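Local atomic coordinates of heme-binding protein A / AI-2 binding protein A (Helicobacter pylori SS1, PDB entry 6OFQ), a protein that binds the peptide Ser-Thr-Ser-Ala and, as a type II periplasmic binding protein associated with an ABC transporter, probably delivers peptides for uptake. Residues P46-T50 / K139-Y143; A177-M181 / A430-D434; L309-A313 / A360-Q366. One frame throughout, in Å; residues are numbered along the deposited sequence.

Contact 1: P46-T50 / K139-Y143; sequences PALVT and KSYKY
The Leu48 side chain (chi1 m, chi2 t) packs against the ring of Tyr141, with CD2 3.6 Å from Tyr141 CE1, while its CD1 meets Lys139 CE at 3.8 Å. Ala47 CB meets the edge of the same ring at Tyr141 CD1 (3.7 Å). Residues 46-48 have helical torsions; Val49 (-130/171) extends the chain toward helix 52-61. Tyr141 centres an inverse gamma turn, with a weak 3.1 Å bond from Lys142 N to Ser140 O, and occupies the N-cap position of helix 142-147. Leu48 and Tyr141 are in register, CA to CA 5.0 Å. Packing and bridging waters join the loop after strand 32-37 to the N-terminus of this helix, before strand 153-160 of another sheet. Two CA-H...O contacts cross, Tyr141 CA to Ala47 O and Leu48 CA to Ser140 O, both 3.5 Å. One water links Ala47 O and Val49 O (2.8 Å each) to Tyr143 N (3.0 Å). A second bridges Leu48 O (2.8 Å) and Ser140 N (2.9 Å). From extended Lys142, NZ reaches two more: one (2.8 Å) also bonds Leu48 O (2.9 Å), the other (2.7 Å) meets Thr50 OG1 (3.0 Å). Tyr141 OH bonds Arg132 O.

Contact 2: A177-M181 / A430-D434; sequences ANLGM and ADIAD
Segment 177-181 runs from the last part of helix 175-178 into a type I beta turn, Asn178 to Met181, closed by Met181 N to Asn178 O at 2.9 Å; Gly180 N also bonds Ala177 O at 2.9 Å. Segment 430-434 has no regular structure: Asp431 is near-helical (-85/-33), Ile432 extended (-141/156), and Ala433 (-90/77) centres an inverse gamma turn with a weak 3.1 Å bond from Asp434 N to Ile432 O. In the two-lobed type II binding-protein fold, this contact joins the lobe of the first segment to the loop after strand 423-429, which belongs to the sheet of the other lobe. In register, Ala177 CA lies 6.4 Å from Ile432 CA, and Met181 CA 6.5 Å from Asp431 CA.

The contact is small (211 Å²) and centred on Ile432, whose p, t rotamer directs both branches across. Its CD1 meets Ala177 CB and Asn178 OD1, each at 3.8 Å; its CG2 lies 3.6 Å from Ala177 O and 4.0 Å from Met181 CG. Asn437 of helix 436-443 and Phe68 of strand 66-68 also touch Ile432. The helix that follows the loop is capped by Asp434, OD1 to Asp436 N. In peptide-binding relatives such as OppA, the corresponding loop carries an aspartate that receives the peptide amino group. Here Asp431 OD2 accepts a hydrogen bond from Tyr143 OH, and Met181, with chi1 m, chi2 t and chi3 p, brings CE to 3.5 Å from Asp431 OD2.

Contact 3: L309-A313 / A360-Q366; sequences LVRLA and AKELLKQ
This is apolar helix-helix packing at the outer end of the lobe that carries the seven-stranded sheet of the type II binding-protein fold, about 33 Å from the centre of the chain. Part of helix 308-317 (309-313) and the end of helix 357-366 (360-366) run nearly antiparallel, with a signed crossing angle of -165° and axes 8.1 Å apart at closest. Small residues allow this approach: Ala313 CA lies 4.1 Å from Ala360 CA, with Ala313 O 3.3 Å from Ala360 CB. Farther along, Val310 and Leu364 are paired, CA to CA 5.9 Å.

Ala313 points at the partner helix and fits between two leucines, its CB 3.8 Å from Leu363 CB and 3.9 Å from Leu364 CG. Leu363, with chi1 m and chi2 t, also points across, its CD2 3.9 Å from Leu309 CD2 and its CD1 4.0 Å from Leu312 CB. Val310 CG2 meets Leu364 CD2 at 4.0 Å, on the side where Leu364 also touches Ile398. Arg311 ties the far side of helix 308-317 to backbone oxygens of Phe305 and Asp494. At the more exposed end, Leu309 CD1 covers Gln366 CB at 3.9 Å, while the Gln366 amide stays on its own helix, NE2 donating to Glu362 OE2 at 3.0 Å.

In the fold
Contacts 1 and 2 are neighbours, their centres 16 Å apart, and Tyr143 connects them: its OH lies 2.7 Å from Asp431 OD2, a probable hydrogen bond, and its CE1 packs 3.4 Å from Met181 CE. The helix start in contact 1 thus meets the loop 430-434 of contact 2. Both lie near the centre of the chain, probably close to the cleft between the lobes where type II binding proteins hold their ligand. Contact 3 stands apart, its centre 37 Å from contact 1 and 38 Å from contact 2, with nearest atoms about 22 and 23 Å away. In sequence it nests inside the long loop closed by contact 2, whereas contact 1 closes before either opens.

Contact 1: P46-T50 / K139-Y143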
loop_
_atom_site.group_PDB
_atom_site.type_symbol
_atom_site.label_atom_id
_atom_site.label_comp_id
_atom_site.label_asym_id
_atom_site.label_seq_id
_atom_site.Cartn_x
_atom_site.Cartn_y
_atom_site.Cartn_z
ATOM N N PRO A 46 0.807 -11.537 4.037
ATOM C CA PRO A 46 0.710 -10.301 3.250
ATOM C C PRO A 46 0.204 -10.482 1.847
ATOM O O PRO A 46 -0.230 -9.500 1.232
ATOM C CB PRO A 46 2.121 -9.748 3.251
ATOM C CG PRO A 46 2.908 -10.969 3.370
ATOM C CD PRO A 46 2.206 -11.886 4.301
ATOM N N ALA A 47 0.242 -11.717 1.309
ATOM C CA ALA A 47 -0.346 -11.985 0.025
ATOM C C ALA A 47 -1.852 -11.938 0.007
ATOM O O ALA A 47 -2.413 -11.771 -1.058
ATOM C CB ALA A 47 0.138 -13.273 -0.619
ATOM N N LEU A 48 -2.497 -11.979 1.170
ATOM C CA LEU A 48 -3.942 -11.983 1.219
ATOM C C LEU A 48 -4.566 -10.600 1.409
ATOM O O LEU A 48 -5.798 -10.469 1.408
ATOM C CB LEU A 48 -4.360 -12.861 2.435
ATOM C CG LEU A 48 -4.007 -14.334 2.265
ATOM C CD1 LEU A 48 -4.540 -15.044 3.513
ATOM C CD2 LEU A 48 -4.521 -14.990 1.018
ATOM N N VAL A 49 -3.738 -9.598 1.653
ATOM C CA VAL A 49 -4.219 -8.244 1.994
ATOM C C VAL A 49 -3.505 -7.246 1.087
ATOM O O VAL A 49 -2.531 -7.611 0.439
ATOM C CB VAL A 49 -4.040 -7.988 3.497
ATOM C CG1 VAL A 49 -5.010 -8.805 4.342
ATOM C CG2 VAL A 49 -2.631 -8.214 3.930
ATOM N N THR A 50 -3.970 -5.985 1.151
ATOM C CA THR A 50 -3.348 -4.970 0.284
ATOM C C THR A 50 -2.988 -3.679 0.987
ATOM O O THR A 50 -2.509 -2.749 0.333
ATOM C CB THR A 50 -4.317 -4.599 -0.871
ATOM O OG1 THR A 50 -5.458 -3.983 -0.288
ATOM C CG2 THR A 50 -4.722 -5.799 -1.744
ATOM N N LYS A 139 -10.658 -15.848 1.166
ATOM C CA LYS A 139 -9.230 -15.463 0.947
ATOM C C LYS A 139 -8.894 -15.393 -0.542
ATOM O O LYS A 139 -9.289 -16.250 -1.357
ATOM C CB LYS A 139 -8.226 -16.381 1.640
ATOM C CG LYS A 139 -8.301 -16.397 3.159
ATOM C CD LYS A 139 -7.433 -17.455 3.792
ATOM C CE LYS A 139 -7.055 -17.227 5.239
ATOM N NZ LYS A 139 -8.298 -17.331 6.034
ATOM N N SER A 140 -8.167 -14.332 -0.868
ATOM C CA SER A 140 -7.828 -14.061 -2.239
ATOM C C SER A 140 -6.423 -13.457 -2.303
ATOM O O SER A 140 -6.043 -12.624 -1.467
ATOM C CB SER A 140 -8.775 -13.045 -2.833
ATOM O OG SER A 140 -8.399 -12.778 -4.172
ATOM N N TYR A 141 -5.669 -13.831 -3.347
ATOM C CA TYR A 141 -4.347 -13.255 -3.619
ATOM C C TYR A 141 -4.521 -12.029 -4.470
ATOM O O TYR A 141 -4.296 -12.037 -5.672
ATOM C CB TYR A 141 -3.460 -14.334 -4.282
ATOM C CG TYR A 141 -3.157 -15.523 -3.355
ATOM C CD1 TYR A 141 -2.428 -15.370 -2.184
ATOM C CD2 TYR A 141 -3.551 -16.835 -3.703
ATOM C CE1 TYR A 141 -2.168 -16.419 -1.311
ATOM C CE2 TYR A 141 -3.181 -17.911 -2.893
ATOM C CZ TYR A 141 -2.524 -17.705 -1.709
ATOM O OH TYR A 141 -2.260 -18.775 -0.878
ATOM N N LYS A 142 -4.905 -10.951 -3.786
ATOM C CA LYS A 142 -5.382 -9.759 -4.447
ATOM C C LYS A 142 -4.391 -9.016 -5.303
ATOM O O LYS A 142 -4.692 -8.669 -6.460
ATOM C CB LYS A 142 -6.038 -8.750 -3.452
ATOM C CG LYS A 142 -7.306 -9.271 -2.759
ATOM C CD LYS A 142 -7.698 -8.383 -1.564
ATOM C CE LYS A 142 -8.593 -8.942 -0.466
ATOM N NZ LYS A 142 -9.039 -7.852 0.452
ATOM N N TYR A 143 -3.191 -8.740 -4.796
ATOM C CA TYR A 143 -2.182 -8.124 -5.613
ATOM C C TYR A 143 -1.871 -9.009 -6.793
ATOM O O TYR A 143 -1.661 -8.464 -7.884
ATOM C CB TYR A 143 -0.898 -7.867 -4.838
ATOM C CG TYR A 143 -0.741 -6.471 -4.214
ATOM C CD1 TYR A 143 -0.288 -5.441 -5.006
ATOM C CD2 TYR A 143 -0.877 -6.230 -2.854
ATOM C CE1 TYR A 143 -0.042 -4.172 -4.503
ATOM C CE2 TYR A 143 -0.624 -4.974 -2.305
ATOM C CZ TYR A 143 -0.171 -3.981 -3.154
ATOM O OH TYR A 143 0.155 -2.772 -2.572
HETATM O O HOH W 1 -2.866 -9.158 -1.856
HETATM O O HOH W 2 -7.860 -12.342 1.209
HETATM O O HOH W 3 -8.148 -9.350 2.667
HETATM O O HOH W 4 -8.004 -5.306 0.507
#

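Contact 2: A177-M181 / A430-D434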
loop_
_atom_site.group_PDB
_atom_site.type_symbol
_atom_site.label_atom_id
_atom_site.label_comp_id
_atom_site.label_asym_id
_atom_site.label_seq_id
_atom_site.Cartn_x
_atom_site.Cartn_y
_atom_site.Cartn_z
ATOM N N ALA A 177 11.562 -4.705 -9.212
ATOM C CA ALA A 177 11.040 -3.955 -8.074
ATOM C C ALA A 177 9.800 -4.632 -7.474
ATOM O O ALA A 177 9.630 -4.705 -6.244
ATOM C CB ALA A 177 10.643 -2.562 -8.538
ATOM N N ASN A 178 9.018 -5.290 -8.319
ATOM C CA ASN A 178 7.845 -6.030 -7.882
ATOM C C ASN A 178 8.224 -7.090 -6.832
ATOM O O ASN A 178 7.492 -7.417 -5.860
ATOM C CB ASN A 178 7.063 -6.727 -8.976
ATOM C CG ASN A 178 6.362 -5.776 -9.894
ATOM O OD1 ASN A 178 6.131 -4.600 -9.593
ATOM N ND2 ASN A 178 6.005 -6.353 -11.026
ATOM N N LEU A 179 9.364 -7.733 -7.078
ATOM C CA LEU A 179 9.843 -8.816 -6.215
ATOM C C LEU A 179 10.192 -8.311 -4.848
ATOM O O LEU A 179 10.426 -9.129 -3.945
ATOM C CB LEU A 179 11.076 -9.542 -6.824
ATOM C CG LEU A 179 10.771 -10.142 -8.184
ATOM C CD1 LEU A 179 12.092 -10.790 -8.649
ATOM C CD2 LEU A 179 9.676 -11.142 -8.080
ATOM N N GLY A 180 10.261 -7.004 -4.583
ATOM C CA GLY A 180 10.415 -6.398 -3.263
ATOM C C GLY A 180 9.111 -6.118 -2.593
ATOM O O GLY A 180 9.153 -5.661 -1.446
ATOM N N MET A 181 7.980 -6.362 -3.232
ATOM C CA MET A 181 6.664 -6.010 -2.663
ATOM C C MET A 181 6.208 -7.051 -1.625
ATOM O O MET A 181 6.456 -8.244 -1.804
ATOM C CB MET A 181 5.641 -5.807 -3.751
ATOM C CG MET A 181 5.960 -4.608 -4.608
ATOM S SD MET A 181 4.893 -4.360 -6.023
ATOM C CE MET A 181 3.287 -4.256 -5.219
ATOM N N ALA A 430 2.773 4.443 -2.565
ATOM C CA ALA A 430 3.664 3.694 -3.450
ATOM C C ALA A 430 4.286 2.515 -2.757
ATOM O O ALA A 430 4.886 2.655 -1.693
ATOM C CB ALA A 430 4.754 4.579 -4.016
ATOM N N ASP A 431 4.262 1.372 -3.448
ATOM C CA ASP A 431 5.071 0.231 -3.064
ATOM C C ASP A 431 6.480 0.288 -3.623
ATOM O O ASP A 431 7.396 -0.290 -3.052
ATOM C CB ASP A 431 4.416 -1.107 -3.479
ATOM C CG ASP A 431 2.981 -1.189 -2.969
ATOM O OD1 ASP A 431 2.792 -1.094 -1.709
ATOM O OD2 ASP A 431 2.067 -1.312 -3.827
ATOM N N ILE A 432 6.621 0.863 -4.819
ATOM C CA ILE A 432 7.848 1.006 -5.619
ATOM C C ILE A 432 7.749 2.394 -6.247
ATOM O O ILE A 432 6.653 2.883 -6.472
ATOM C CB ILE A 432 7.970 -0.140 -6.635
ATOM C CG1 ILE A 432 6.948 -0.035 -7.751
ATOM C CG2 ILE A 432 8.003 -1.472 -5.898
ATOM C CD1 ILE A 432 7.157 -1.036 -8.871
ATOM N N ALA A 433 8.913 2.946 -6.590
ATOM C CA ALA A 433 8.901 4.258 -7.249
ATOM C C ALA A 433 8.819 4.086 -8.766
ATOM O O ALA A 433 9.802 4.230 -9.495
ATOM C CB ALA A 433 10.136 5.090 -6.821
ATOM N N ASP A 434 7.617 3.778 -9.280
ATOM C CA ASP A 434 7.457 3.425 -10.679
ATOM C C ASP A 434 5.995 3.727 -10.948
ATOM O O ASP A 434 5.090 3.224 -10.274
ATOM C CB ASP A 434 7.764 1.951 -10.928
ATOM C CG ASP A 434 7.877 1.631 -12.407
ATOM O OD1 ASP A 434 6.851 1.751 -13.081
ATOM O OD2 ASP A 434 8.999 1.230 -12.825
#

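Contact 3: L309-A313 / A360-Q366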
loop_
_atom_site.group_PDB
_atom_site.type_symbol
_atom_site.label_atom_id
_atom_site.label_comp_id
_atom_site.label_asym_id
_atom_site.label_seq_id
_atom_site.Cartn_x
_atom_site.Cartn_y
_atom_site.Cartn_z
ATOM N N LEU A 309 -19.830 13.119 -18.435
ATOM C CA LEU A 309 -20.207 14.511 -18.161
ATOM C C LEU A 309 -20.599 14.651 -16.700
ATOM O O LEU A 309 -20.358 15.711 -16.108
ATOM C CB LEU A 309 -21.383 14.940 -19.010
ATOM C CG LEU A 309 -21.092 15.136 -20.492
ATOM C CD1 LEU A 309 -22.268 15.781 -21.189
ATOM C CD2 LEU A 309 -19.784 15.804 -20.859
ATOM N N VAL A 310 -21.198 13.611 -16.129
ATOM C CA VAL A 310 -21.474 13.627 -14.692
ATOM C C VAL A 310 -20.197 13.694 -13.878
ATOM O O VAL A 310 -20.035 14.458 -12.881
ATOM C CB VAL A 310 -22.369 12.461 -14.265
ATOM C CG1 VAL A 310 -22.463 12.406 -12.740
ATOM C CG2 VAL A 310 -23.790 12.586 -14.819
ATOM N N ARG A 311 -19.262 12.854 -14.303
ATOM C CA ARG A 311 -17.959 12.843 -13.641
ATOM C C ARG A 311 -17.284 14.193 -13.652
ATOM O O ARG A 311 -16.676 14.640 -12.658
ATOM C CB ARG A 311 -17.100 11.691 -14.129
ATOM C CG ARG A 311 -17.684 10.317 -13.998
ATOM C CD ARG A 311 -16.686 9.213 -14.228
ATOM N NE ARG A 311 -16.051 9.217 -15.535
ATOM C CZ ARG A 311 -16.368 8.403 -16.526
ATOM N NH1 ARG A 311 -17.419 7.617 -16.526
ATOM N NH2 ARG A 311 -15.646 8.509 -17.626
ATOM N N LEU A 312 -17.262 14.780 -14.845
ATOM C CA LEU A 312 -16.672 16.082 -14.987
ATOM C C LEU A 312 -17.383 17.117 -14.125
ATOM O O LEU A 312 -16.734 17.944 -13.509
ATOM C CB LEU A 312 -16.609 16.496 -16.459
ATOM C CG LEU A 312 -15.643 15.698 -17.318
ATOM C CD1 LEU A 312 -15.924 15.949 -18.780
ATOM C CD2 LEU A 312 -14.209 16.093 -17.032
ATOM N N ALA A 313 -18.708 17.051 -14.068
ATOM C CA ALA A 313 -19.423 18.021 -13.239
ATOM C C ALA A 313 -18.982 17.948 -11.787
ATOM O O ALA A 313 -18.692 18.950 -11.138
ATOM C CB ALA A 313 -20.901 17.712 -13.383
ATOM N N ALA A 360 -20.165 23.206 -13.606
ATOM C CA ALA A 360 -20.613 21.936 -13.093
ATOM C C ALA A 360 -22.095 21.745 -13.306
ATOM O O ALA A 360 -22.568 20.682 -13.701
ATOM C CB ALA A 360 -20.280 21.753 -11.616
ATOM N N LYS A 361 -22.823 22.790 -12.949
ATOM C CA LYS A 361 -24.252 22.698 -13.156
ATOM C C LYS A 361 -24.636 22.509 -14.628
ATOM O O LYS A 361 -25.562 21.754 -14.883
ATOM C CB LYS A 361 -24.920 23.973 -12.601
ATOM C CG LYS A 361 -24.939 24.154 -11.101
ATOM C CD LYS A 361 -25.309 25.582 -10.675
ATOM C CE LYS A 361 -25.562 25.562 -9.172
ATOM N NZ LYS A 361 -25.805 26.976 -8.755
ATOM N N GLU A 362 -23.972 23.234 -15.504
ATOM C CA GLU A 362 -24.163 23.130 -16.953
ATOM C C GLU A 362 -23.912 21.691 -17.432
ATOM O O GLU A 362 -24.699 21.106 -18.160
ATOM C CB GLU A 362 -23.278 24.111 -17.699
ATOM C CG GLU A 362 -23.453 24.081 -19.215
ATOM C CD GLU A 362 -24.891 24.250 -19.686
ATOM O OE1 GLU A 362 -25.719 24.960 -19.052
ATOM O OE2 GLU A 362 -25.174 23.656 -20.745
ATOM N N LEU A 363 -22.803 21.111 -16.988
ATOM C CA LEU A 363 -22.513 19.719 -17.347
ATOM C C LEU A 363 -23.595 18.750 -16.959
ATOM O O LEU A 363 -23.920 17.818 -17.692
ATOM C CB LEU A 363 -21.128 19.338 -16.800
ATOM C CG LEU A 363 -19.984 19.964 -17.570
ATOM C CD1 LEU A 363 -18.719 19.901 -16.746
ATOM C CD2 LEU A 363 -19.694 19.189 -18.864
ATOM N N LEU A 364 -24.079 18.866 -15.735
ATOM C CA LEU A 364 -25.227 18.075 -15.342
ATOM C C LEU A 364 -26.500 18.276 -16.129
ATOM O O LEU A 364 -27.133 17.257 -16.398
ATOM C CB LEU A 364 -25.587 18.281 -13.862
ATOM C CG LEU A 364 -24.742 17.635 -12.785
ATOM C CD1 LEU A 364 -25.414 17.796 -11.425
ATOM C CD2 LEU A 364 -24.611 16.157 -13.111
ATOM N N LYS A 365 -26.766 19.515 -16.540
ATOM C CA LYS A 365 -27.870 19.763 -17.466
ATOM C C LYS A 365 -27.605 19.018 -18.768
ATOM O O LYS A 365 -28.509 18.367 -19.300
ATOM C CB LYS A 365 -28.071 21.238 -17.776
ATOM C CG LYS A 365 -28.610 22.013 -16.601
ATOM C CD LYS A 365 -29.048 23.403 -17.048
ATOM C CE LYS A 365 -29.610 24.166 -15.853
ATOM N NZ LYS A 365 -29.125 25.568 -15.927
ATOM N N GLN A 366 -26.386 19.154 -19.278
ATOM C CA GLN A 366 -26.058 18.477 -20.558
ATOM C C GLN A 366 -26.179 16.969 -20.525
ATOM O O GLN A 366 -26.602 16.303 -21.485
ATOM C CB GLN A 366 -24.663 18.888 -20.976
ATOM C CG GLN A 366 -24.676 20.347 -21.426
ATOM C CD GLN A 366 -23.405 20.758 -22.104
ATOM O OE1 GLN A 366 -22.577 19.899 -22.459
ATOM N NE2 GLN A 366 -23.197 22.061 -22.248
#